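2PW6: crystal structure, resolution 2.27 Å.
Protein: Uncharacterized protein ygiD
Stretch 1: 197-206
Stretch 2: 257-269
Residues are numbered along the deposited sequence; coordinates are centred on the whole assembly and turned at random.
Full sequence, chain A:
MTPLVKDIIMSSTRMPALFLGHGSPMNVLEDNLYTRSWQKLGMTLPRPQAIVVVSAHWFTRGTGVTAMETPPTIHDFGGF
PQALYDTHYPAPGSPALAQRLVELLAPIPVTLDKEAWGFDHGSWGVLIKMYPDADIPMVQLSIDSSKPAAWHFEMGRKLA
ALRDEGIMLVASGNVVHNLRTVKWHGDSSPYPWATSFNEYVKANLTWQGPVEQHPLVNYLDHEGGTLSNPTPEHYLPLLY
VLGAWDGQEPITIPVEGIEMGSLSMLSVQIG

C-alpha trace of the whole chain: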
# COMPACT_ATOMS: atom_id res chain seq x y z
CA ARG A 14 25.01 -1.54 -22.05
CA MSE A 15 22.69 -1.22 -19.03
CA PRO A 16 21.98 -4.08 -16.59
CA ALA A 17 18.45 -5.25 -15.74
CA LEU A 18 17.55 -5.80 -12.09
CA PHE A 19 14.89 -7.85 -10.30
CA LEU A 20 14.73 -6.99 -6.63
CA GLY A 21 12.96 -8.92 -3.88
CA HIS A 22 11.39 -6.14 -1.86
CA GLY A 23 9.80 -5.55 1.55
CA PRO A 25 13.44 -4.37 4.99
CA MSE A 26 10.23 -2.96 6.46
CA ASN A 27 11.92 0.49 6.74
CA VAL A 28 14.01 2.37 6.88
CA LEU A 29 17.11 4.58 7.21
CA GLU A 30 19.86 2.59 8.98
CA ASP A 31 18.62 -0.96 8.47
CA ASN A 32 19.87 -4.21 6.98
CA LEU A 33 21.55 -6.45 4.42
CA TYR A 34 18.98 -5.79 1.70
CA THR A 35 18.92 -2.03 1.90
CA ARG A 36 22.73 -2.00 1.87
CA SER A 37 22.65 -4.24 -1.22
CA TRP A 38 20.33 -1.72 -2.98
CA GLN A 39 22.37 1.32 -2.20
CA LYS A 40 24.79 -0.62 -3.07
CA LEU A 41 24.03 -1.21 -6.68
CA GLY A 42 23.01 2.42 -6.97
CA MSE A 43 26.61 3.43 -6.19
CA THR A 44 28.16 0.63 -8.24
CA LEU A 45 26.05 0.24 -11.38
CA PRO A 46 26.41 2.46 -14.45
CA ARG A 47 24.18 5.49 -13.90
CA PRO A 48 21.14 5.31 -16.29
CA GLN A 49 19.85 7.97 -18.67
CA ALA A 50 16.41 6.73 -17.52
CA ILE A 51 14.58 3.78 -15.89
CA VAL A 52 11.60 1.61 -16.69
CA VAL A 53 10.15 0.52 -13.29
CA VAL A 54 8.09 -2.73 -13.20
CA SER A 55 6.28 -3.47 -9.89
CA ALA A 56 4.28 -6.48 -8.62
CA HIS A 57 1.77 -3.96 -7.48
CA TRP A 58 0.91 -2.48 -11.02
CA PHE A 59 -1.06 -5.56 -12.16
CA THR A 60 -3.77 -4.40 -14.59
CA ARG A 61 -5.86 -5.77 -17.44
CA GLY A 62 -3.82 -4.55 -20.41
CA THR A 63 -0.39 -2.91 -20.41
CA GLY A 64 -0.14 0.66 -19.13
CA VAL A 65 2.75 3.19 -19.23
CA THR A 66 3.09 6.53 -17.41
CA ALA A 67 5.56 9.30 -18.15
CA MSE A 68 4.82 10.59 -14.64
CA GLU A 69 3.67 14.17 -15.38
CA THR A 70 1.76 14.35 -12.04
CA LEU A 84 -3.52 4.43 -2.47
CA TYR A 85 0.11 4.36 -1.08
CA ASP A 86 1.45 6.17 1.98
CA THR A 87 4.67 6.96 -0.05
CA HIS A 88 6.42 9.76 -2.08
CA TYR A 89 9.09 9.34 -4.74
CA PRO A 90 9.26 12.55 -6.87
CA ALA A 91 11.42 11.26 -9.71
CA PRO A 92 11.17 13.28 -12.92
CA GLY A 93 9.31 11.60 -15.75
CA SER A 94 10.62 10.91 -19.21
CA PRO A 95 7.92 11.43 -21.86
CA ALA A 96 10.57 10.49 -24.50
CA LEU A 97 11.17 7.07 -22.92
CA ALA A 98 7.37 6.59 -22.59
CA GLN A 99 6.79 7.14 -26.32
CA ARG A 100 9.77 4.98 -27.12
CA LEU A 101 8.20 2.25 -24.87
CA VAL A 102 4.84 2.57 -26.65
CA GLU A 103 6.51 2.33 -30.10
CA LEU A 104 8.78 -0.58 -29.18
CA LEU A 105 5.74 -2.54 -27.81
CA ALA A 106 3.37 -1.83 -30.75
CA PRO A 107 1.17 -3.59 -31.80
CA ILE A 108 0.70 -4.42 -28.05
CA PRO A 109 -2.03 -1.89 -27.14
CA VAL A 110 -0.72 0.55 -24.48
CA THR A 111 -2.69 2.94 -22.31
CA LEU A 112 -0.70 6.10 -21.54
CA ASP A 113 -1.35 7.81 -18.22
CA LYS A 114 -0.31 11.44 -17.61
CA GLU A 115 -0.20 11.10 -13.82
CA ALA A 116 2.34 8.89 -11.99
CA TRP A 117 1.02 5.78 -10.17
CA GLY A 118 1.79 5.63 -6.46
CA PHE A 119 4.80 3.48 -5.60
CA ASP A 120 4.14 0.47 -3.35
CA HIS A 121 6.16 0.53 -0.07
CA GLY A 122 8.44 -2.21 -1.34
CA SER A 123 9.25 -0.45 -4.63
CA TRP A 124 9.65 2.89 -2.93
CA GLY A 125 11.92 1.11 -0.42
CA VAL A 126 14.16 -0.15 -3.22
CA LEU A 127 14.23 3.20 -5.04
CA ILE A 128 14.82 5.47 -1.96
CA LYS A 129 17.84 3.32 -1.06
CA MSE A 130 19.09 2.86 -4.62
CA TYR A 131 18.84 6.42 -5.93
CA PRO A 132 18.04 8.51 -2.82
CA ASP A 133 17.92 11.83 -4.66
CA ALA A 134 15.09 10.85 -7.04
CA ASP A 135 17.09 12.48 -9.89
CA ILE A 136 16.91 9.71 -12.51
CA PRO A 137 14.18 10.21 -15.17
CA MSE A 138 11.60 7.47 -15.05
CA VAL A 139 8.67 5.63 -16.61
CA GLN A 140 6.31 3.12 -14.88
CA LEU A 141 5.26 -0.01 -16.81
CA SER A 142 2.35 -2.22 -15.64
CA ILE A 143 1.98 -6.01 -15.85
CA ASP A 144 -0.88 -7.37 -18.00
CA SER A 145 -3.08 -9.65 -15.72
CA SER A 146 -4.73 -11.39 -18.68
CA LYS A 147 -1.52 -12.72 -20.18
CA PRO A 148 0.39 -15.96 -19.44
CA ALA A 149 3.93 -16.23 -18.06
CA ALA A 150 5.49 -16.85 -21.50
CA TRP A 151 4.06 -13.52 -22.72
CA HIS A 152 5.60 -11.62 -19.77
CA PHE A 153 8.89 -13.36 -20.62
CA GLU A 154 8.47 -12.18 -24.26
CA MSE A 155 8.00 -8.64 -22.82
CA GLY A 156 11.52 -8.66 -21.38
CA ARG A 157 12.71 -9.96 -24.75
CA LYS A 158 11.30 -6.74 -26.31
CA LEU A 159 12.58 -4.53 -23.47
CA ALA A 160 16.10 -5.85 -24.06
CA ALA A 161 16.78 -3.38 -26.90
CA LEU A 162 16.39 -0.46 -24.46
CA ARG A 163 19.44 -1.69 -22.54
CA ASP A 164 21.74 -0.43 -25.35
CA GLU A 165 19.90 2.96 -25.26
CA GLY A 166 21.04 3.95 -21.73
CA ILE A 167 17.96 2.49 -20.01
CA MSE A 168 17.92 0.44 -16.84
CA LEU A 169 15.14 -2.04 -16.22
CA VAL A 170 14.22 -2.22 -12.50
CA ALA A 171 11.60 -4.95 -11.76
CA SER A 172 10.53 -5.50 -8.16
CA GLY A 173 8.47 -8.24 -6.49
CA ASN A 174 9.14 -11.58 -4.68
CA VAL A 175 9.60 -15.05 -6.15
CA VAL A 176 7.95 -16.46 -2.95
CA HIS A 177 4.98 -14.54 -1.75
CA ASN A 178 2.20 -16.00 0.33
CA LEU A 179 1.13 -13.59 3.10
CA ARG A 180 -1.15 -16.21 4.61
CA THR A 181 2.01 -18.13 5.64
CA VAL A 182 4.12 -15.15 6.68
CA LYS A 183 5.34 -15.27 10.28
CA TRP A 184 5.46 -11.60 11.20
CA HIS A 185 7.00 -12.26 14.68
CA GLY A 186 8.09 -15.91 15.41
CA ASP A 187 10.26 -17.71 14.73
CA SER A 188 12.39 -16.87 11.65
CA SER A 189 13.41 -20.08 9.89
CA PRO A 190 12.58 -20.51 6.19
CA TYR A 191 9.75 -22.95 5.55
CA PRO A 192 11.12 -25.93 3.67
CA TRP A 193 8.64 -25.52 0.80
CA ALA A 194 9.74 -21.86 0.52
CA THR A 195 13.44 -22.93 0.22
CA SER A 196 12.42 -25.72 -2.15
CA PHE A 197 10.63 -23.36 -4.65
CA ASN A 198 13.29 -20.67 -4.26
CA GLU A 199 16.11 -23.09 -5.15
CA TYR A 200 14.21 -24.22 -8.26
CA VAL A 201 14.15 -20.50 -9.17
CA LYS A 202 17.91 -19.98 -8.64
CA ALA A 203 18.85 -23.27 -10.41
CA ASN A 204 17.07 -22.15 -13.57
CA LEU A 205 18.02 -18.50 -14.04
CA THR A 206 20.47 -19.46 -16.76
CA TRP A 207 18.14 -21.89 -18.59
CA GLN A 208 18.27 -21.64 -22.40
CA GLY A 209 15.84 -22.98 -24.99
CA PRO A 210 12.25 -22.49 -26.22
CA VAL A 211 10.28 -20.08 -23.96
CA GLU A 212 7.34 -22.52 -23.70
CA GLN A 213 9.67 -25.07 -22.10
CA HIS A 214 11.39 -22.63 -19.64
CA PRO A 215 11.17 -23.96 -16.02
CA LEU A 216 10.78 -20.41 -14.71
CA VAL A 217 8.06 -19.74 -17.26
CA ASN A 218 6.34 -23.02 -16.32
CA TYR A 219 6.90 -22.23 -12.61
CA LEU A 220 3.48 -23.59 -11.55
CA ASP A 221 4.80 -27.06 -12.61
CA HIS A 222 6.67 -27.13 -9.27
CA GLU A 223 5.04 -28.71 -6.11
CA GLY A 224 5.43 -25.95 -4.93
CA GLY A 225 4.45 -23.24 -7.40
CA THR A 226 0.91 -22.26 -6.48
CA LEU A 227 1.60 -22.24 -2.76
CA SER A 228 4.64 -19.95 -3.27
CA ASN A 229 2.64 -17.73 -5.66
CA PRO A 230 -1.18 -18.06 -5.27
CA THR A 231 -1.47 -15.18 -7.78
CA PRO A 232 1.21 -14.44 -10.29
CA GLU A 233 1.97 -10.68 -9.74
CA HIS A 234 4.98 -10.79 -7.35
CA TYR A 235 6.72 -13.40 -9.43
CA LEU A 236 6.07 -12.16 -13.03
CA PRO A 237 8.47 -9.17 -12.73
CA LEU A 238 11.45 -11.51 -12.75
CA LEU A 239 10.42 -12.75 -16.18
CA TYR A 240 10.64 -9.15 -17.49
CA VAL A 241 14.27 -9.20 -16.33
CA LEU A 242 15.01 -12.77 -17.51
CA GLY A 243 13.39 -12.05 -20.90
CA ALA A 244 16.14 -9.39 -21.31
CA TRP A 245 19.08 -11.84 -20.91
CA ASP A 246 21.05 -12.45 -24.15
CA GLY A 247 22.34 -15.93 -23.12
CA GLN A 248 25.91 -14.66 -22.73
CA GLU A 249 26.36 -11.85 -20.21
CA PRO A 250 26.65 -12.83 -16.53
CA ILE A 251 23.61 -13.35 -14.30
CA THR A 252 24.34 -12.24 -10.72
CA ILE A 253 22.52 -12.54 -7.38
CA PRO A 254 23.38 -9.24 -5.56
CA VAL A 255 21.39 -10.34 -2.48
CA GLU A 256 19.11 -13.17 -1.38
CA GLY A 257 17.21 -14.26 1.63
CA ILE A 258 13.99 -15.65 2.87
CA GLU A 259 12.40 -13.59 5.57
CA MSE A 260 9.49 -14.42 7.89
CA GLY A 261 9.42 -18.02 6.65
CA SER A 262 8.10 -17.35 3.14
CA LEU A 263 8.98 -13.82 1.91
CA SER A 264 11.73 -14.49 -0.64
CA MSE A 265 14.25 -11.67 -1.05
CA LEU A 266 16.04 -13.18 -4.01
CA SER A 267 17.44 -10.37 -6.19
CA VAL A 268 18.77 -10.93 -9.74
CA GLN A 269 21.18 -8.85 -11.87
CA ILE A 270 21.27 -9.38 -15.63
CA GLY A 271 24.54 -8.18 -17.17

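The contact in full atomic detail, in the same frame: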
# COMPACT_ATOMS: atom_id res chain seq x y z
N PHE A 197 11.01 -24.11 -3.43
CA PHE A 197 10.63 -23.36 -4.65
C PHE A 197 11.70 -22.35 -5.04
O PHE A 197 12.05 -22.23 -6.21
CB PHE A 197 9.27 -22.68 -4.56
CG PHE A 197 8.84 -21.99 -5.85
CD1 PHE A 197 8.25 -22.71 -6.88
CD2 PHE A 197 9.04 -20.60 -6.02
CE1 PHE A 197 7.87 -22.06 -8.09
CE2 PHE A 197 8.66 -19.95 -7.20
CZ PHE A 197 8.07 -20.69 -8.24
N ASN A 198 12.24 -21.65 -4.05
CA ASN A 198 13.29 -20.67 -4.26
C ASN A 198 14.52 -21.23 -4.98
O ASN A 198 15.07 -20.60 -5.90
CB ASN A 198 13.69 -20.05 -2.93
CG ASN A 198 14.32 -18.68 -3.09
OD1 ASN A 198 13.64 -17.70 -3.43
ND2 ASN A 198 15.62 -18.60 -2.82
N GLU A 199 14.94 -22.43 -4.56
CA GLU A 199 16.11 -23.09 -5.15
C GLU A 199 15.87 -23.53 -6.59
O GLU A 199 16.78 -23.48 -7.39
CB GLU A 199 16.57 -24.28 -4.25
CG GLU A 199 17.10 -23.83 -2.86
CD GLU A 199 18.32 -22.93 -2.94
OE1 GLU A 199 19.16 -23.12 -3.84
OE2 GLU A 199 18.45 -22.01 -2.11
N TYR A 200 14.66 -23.97 -6.89
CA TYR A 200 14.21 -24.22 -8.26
C TYR A 200 14.24 -22.95 -9.12
O TYR A 200 14.47 -23.03 -10.33
CB TYR A 200 12.78 -24.78 -8.21
CG TYR A 200 12.07 -24.92 -9.54
CD1 TYR A 200 12.45 -25.91 -10.46
CD2 TYR A 200 10.99 -24.09 -9.87
CE1 TYR A 200 11.78 -26.07 -11.68
CE2 TYR A 200 10.30 -24.24 -11.09
CZ TYR A 200 10.70 -25.23 -11.99
OH TYR A 200 10.03 -25.39 -13.19
N VAL A 201 13.99 -21.79 -8.49
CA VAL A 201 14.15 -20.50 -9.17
C VAL A 201 15.63 -20.26 -9.52
O VAL A 201 15.99 -20.22 -10.69
CB VAL A 201 13.49 -19.29 -8.39
CG1 VAL A 201 13.99 -17.94 -8.92
CG2 VAL A 201 11.98 -19.35 -8.52
N LYS A 202 16.48 -20.17 -8.49
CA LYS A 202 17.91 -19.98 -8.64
C LYS A 202 18.63 -20.96 -9.58
O LYS A 202 19.59 -20.58 -10.26
CB LYS A 202 18.58 -20.04 -7.28
CG LYS A 202 18.16 -18.95 -6.32
CD LYS A 202 18.71 -19.20 -4.94
CE LYS A 202 20.21 -19.43 -4.95
NZ LYS A 202 20.68 -19.51 -3.54
N ALA A 203 18.19 -22.23 -9.59
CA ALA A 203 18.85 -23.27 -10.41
C ALA A 203 18.47 -23.15 -11.88
O ALA A 203 18.98 -23.92 -12.72
CB ALA A 203 18.50 -24.67 -9.89
N ASN A 204 17.59 -22.21 -12.21
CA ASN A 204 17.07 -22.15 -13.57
C ASN A 204 17.12 -20.78 -14.20
O ASN A 204 16.56 -20.58 -15.26
CB ASN A 204 15.65 -22.69 -13.60
CG ASN A 204 15.63 -24.18 -13.49
OD1 ASN A 204 16.00 -24.89 -14.44
ND2 ASN A 204 15.20 -24.69 -12.33
N LEU A 205 17.83 -19.87 -13.55
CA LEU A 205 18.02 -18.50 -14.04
C LEU A 205 18.66 -18.49 -15.41
O LEU A 205 18.25 -17.73 -16.30
CB LEU A 205 18.87 -17.70 -13.04
CG LEU A 205 18.20 -17.46 -11.69
CD1 LEU A 205 19.07 -16.63 -10.74
CD2 LEU A 205 16.81 -16.81 -11.90
N THR A 206 19.62 -19.39 -15.58
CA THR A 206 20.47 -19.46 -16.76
C THR A 206 19.96 -20.45 -17.81
O THR A 206 20.68 -20.77 -18.75
CB THR A 206 21.91 -19.82 -16.36
OG1 THR A 206 21.92 -21.09 -15.70
CG2 THR A 206 22.50 -18.78 -15.42
N GLY A 257 17.79 -14.23 0.31
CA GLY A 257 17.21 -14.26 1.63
C GLY A 257 15.78 -14.71 1.64
O GLY A 257 15.07 -14.48 0.72
N ILE A 258 15.37 -15.38 2.68
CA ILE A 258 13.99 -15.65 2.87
C ILE A 258 13.65 -15.18 4.23
O ILE A 258 14.13 -15.71 5.19
CB ILE A 258 13.67 -17.11 2.80
CG1 ILE A 258 14.13 -17.67 1.48
CG2 ILE A 258 12.21 -17.31 2.93
CD1 ILE A 258 13.61 -18.98 1.20
N GLU A 259 12.83 -14.17 4.30
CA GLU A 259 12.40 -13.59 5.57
C GLU A 259 11.01 -14.05 5.98
O GLU A 259 10.18 -14.39 5.15
CB GLU A 259 12.41 -12.05 5.49
CG GLU A 259 13.75 -11.46 5.22
CD GLU A 259 14.71 -11.65 6.37
OE1 GLU A 259 14.28 -11.56 7.54
OE2 GLU A 259 15.89 -11.89 6.11
N MSE A 260 10.77 -14.05 7.29
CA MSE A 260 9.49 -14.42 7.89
C MSE A 260 8.91 -15.73 7.37
O MSE A 260 7.70 -15.85 7.22
CB MSE A 260 8.49 -13.28 7.74
CG MSE A 260 8.97 -12.00 8.42
SE MSE A 260 7.81 -10.47 8.07
CE MSE A 260 8.38 -10.10 6.24
N GLY A 261 9.80 -16.70 7.10
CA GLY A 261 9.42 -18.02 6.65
C GLY A 261 9.11 -18.17 5.17
O GLY A 261 9.50 -19.16 4.55
N SER A 262 8.40 -17.21 4.58
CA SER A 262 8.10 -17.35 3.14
C SER A 262 8.29 -16.11 2.24
O SER A 262 8.09 -16.22 1.05
CB SER A 262 6.71 -17.97 2.93
OG SER A 262 5.78 -17.21 3.63
N LEU A 263 8.67 -14.96 2.78
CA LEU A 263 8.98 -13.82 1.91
C LEU A 263 10.36 -13.96 1.27
O LEU A 263 11.37 -13.63 1.89
CB LEU A 263 8.85 -12.51 2.68
CG LEU A 263 8.75 -11.20 1.88
CD1 LEU A 263 7.54 -11.18 0.87
CD2 LEU A 263 8.60 -10.09 2.85
N SER A 264 10.42 -14.42 0.02
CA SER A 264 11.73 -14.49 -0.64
C SER A 264 12.30 -13.15 -1.16
O SER A 264 11.60 -12.34 -1.78
CB SER A 264 11.82 -15.57 -1.70
OG SER A 264 13.13 -15.56 -2.24
N MSE A 265 13.58 -12.95 -0.85
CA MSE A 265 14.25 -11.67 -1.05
C MSE A 265 15.27 -11.80 -2.16
O MSE A 265 16.11 -10.92 -2.37
CB MSE A 265 14.91 -11.18 0.25
CG MSE A 265 14.00 -10.68 1.37
SE MSE A 265 12.57 -9.38 0.95
CE MSE A 265 12.81 -8.10 2.38
N LEU A 266 15.21 -12.92 -2.87
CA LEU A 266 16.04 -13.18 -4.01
C LEU A 266 16.02 -12.05 -5.06
O LEU A 266 15.01 -11.85 -5.77
CB LEU A 266 15.61 -14.48 -4.67
CG LEU A 266 16.43 -14.90 -5.89
CD1 LEU A 266 17.90 -15.14 -5.51
CD2 LEU A 266 15.85 -16.13 -6.44
N SER A 267 17.15 -11.35 -5.15
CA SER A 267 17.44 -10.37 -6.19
C SER A 267 18.32 -10.91 -7.33
O SER A 267 19.18 -11.78 -7.11
CB SER A 267 18.04 -9.15 -5.55
OG SER A 267 17.14 -8.67 -4.56
N VAL A 268 18.10 -10.41 -8.55
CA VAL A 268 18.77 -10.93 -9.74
C VAL A 268 19.31 -9.77 -10.60
O VAL A 268 18.58 -8.82 -10.89
CB VAL A 268 17.84 -11.87 -10.55
CG1 VAL A 268 18.52 -12.37 -11.86
CG2 VAL A 268 17.37 -13.05 -9.69
N GLN A 269 20.58 -9.85 -10.97
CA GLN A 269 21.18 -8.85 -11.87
C GLN A 269 21.48 -9.50 -13.22
O GLN A 269 22.09 -10.57 -13.28
CB GLN A 269 22.43 -8.19 -11.26
CG GLN A 269 22.99 -7.06 -12.15
CD GLN A 269 24.22 -6.34 -11.58
OE1 GLN A 269 24.26 -5.96 -10.39
NE2 GLN A 269 25.21 -6.13 -12.44
O HOH W 1 16.38 -15.97 -1.80

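What does N198 bring to the contact? Its CA-to-CB bond points toward stretch 2, and with chi1 in t the amide reaches S264, whose OG donates a short hydrogen bond of 2.5 Å to N198 OD1. The two groups are well matched: a buried carbonyl oxygen needs a donor, and the hydroxyl supplies one while still accepting a weak bond from its own stretch, L266 N to S264 OG at 3.4 Å. The other half of the amide is served by water 1, which accepts from N198 ND2 at 2.9 Å and from G257 N at 3.1 Å, and donates weakly to S264 OG at 3.3 Å. Each end of the amide thus has a partner, and N198 CB still lies 4.3 Å from I258 CD1.

Where does the contact turn apolar? One helical turn on from the asparagine, V201 also points toward stretch 2, and its CG1 packs 3.6 Å from L266 CD2. L266 is the most covered residue of stretch 2, and its branched side chain, with chi1 t and chi2 p, suits a buried place beside valine.

How can a lysine take part here? The CA-to-CB bond of K202 points sideways to stretch 2, and its aliphatic portion supplies the contact: CG lies 3.6 Å from L266 CD2. The charged end serves another purpose, with K202 NZ forming a long salt bridge of 3.6 Å to E199 OE2 within stretch 1.

What closes the contact after the helix? L205, in the loop, points back toward stretch 2, and its CD1 meets V268 CG2 at 4.1 Å. Both residues are buried and purely hydrocarbon in their side chains, so this end needs no polar partner. Across the whole contact 304 Å² is buried, a modest area combining one direct hydrogen bond, a bridging water and apolar packing.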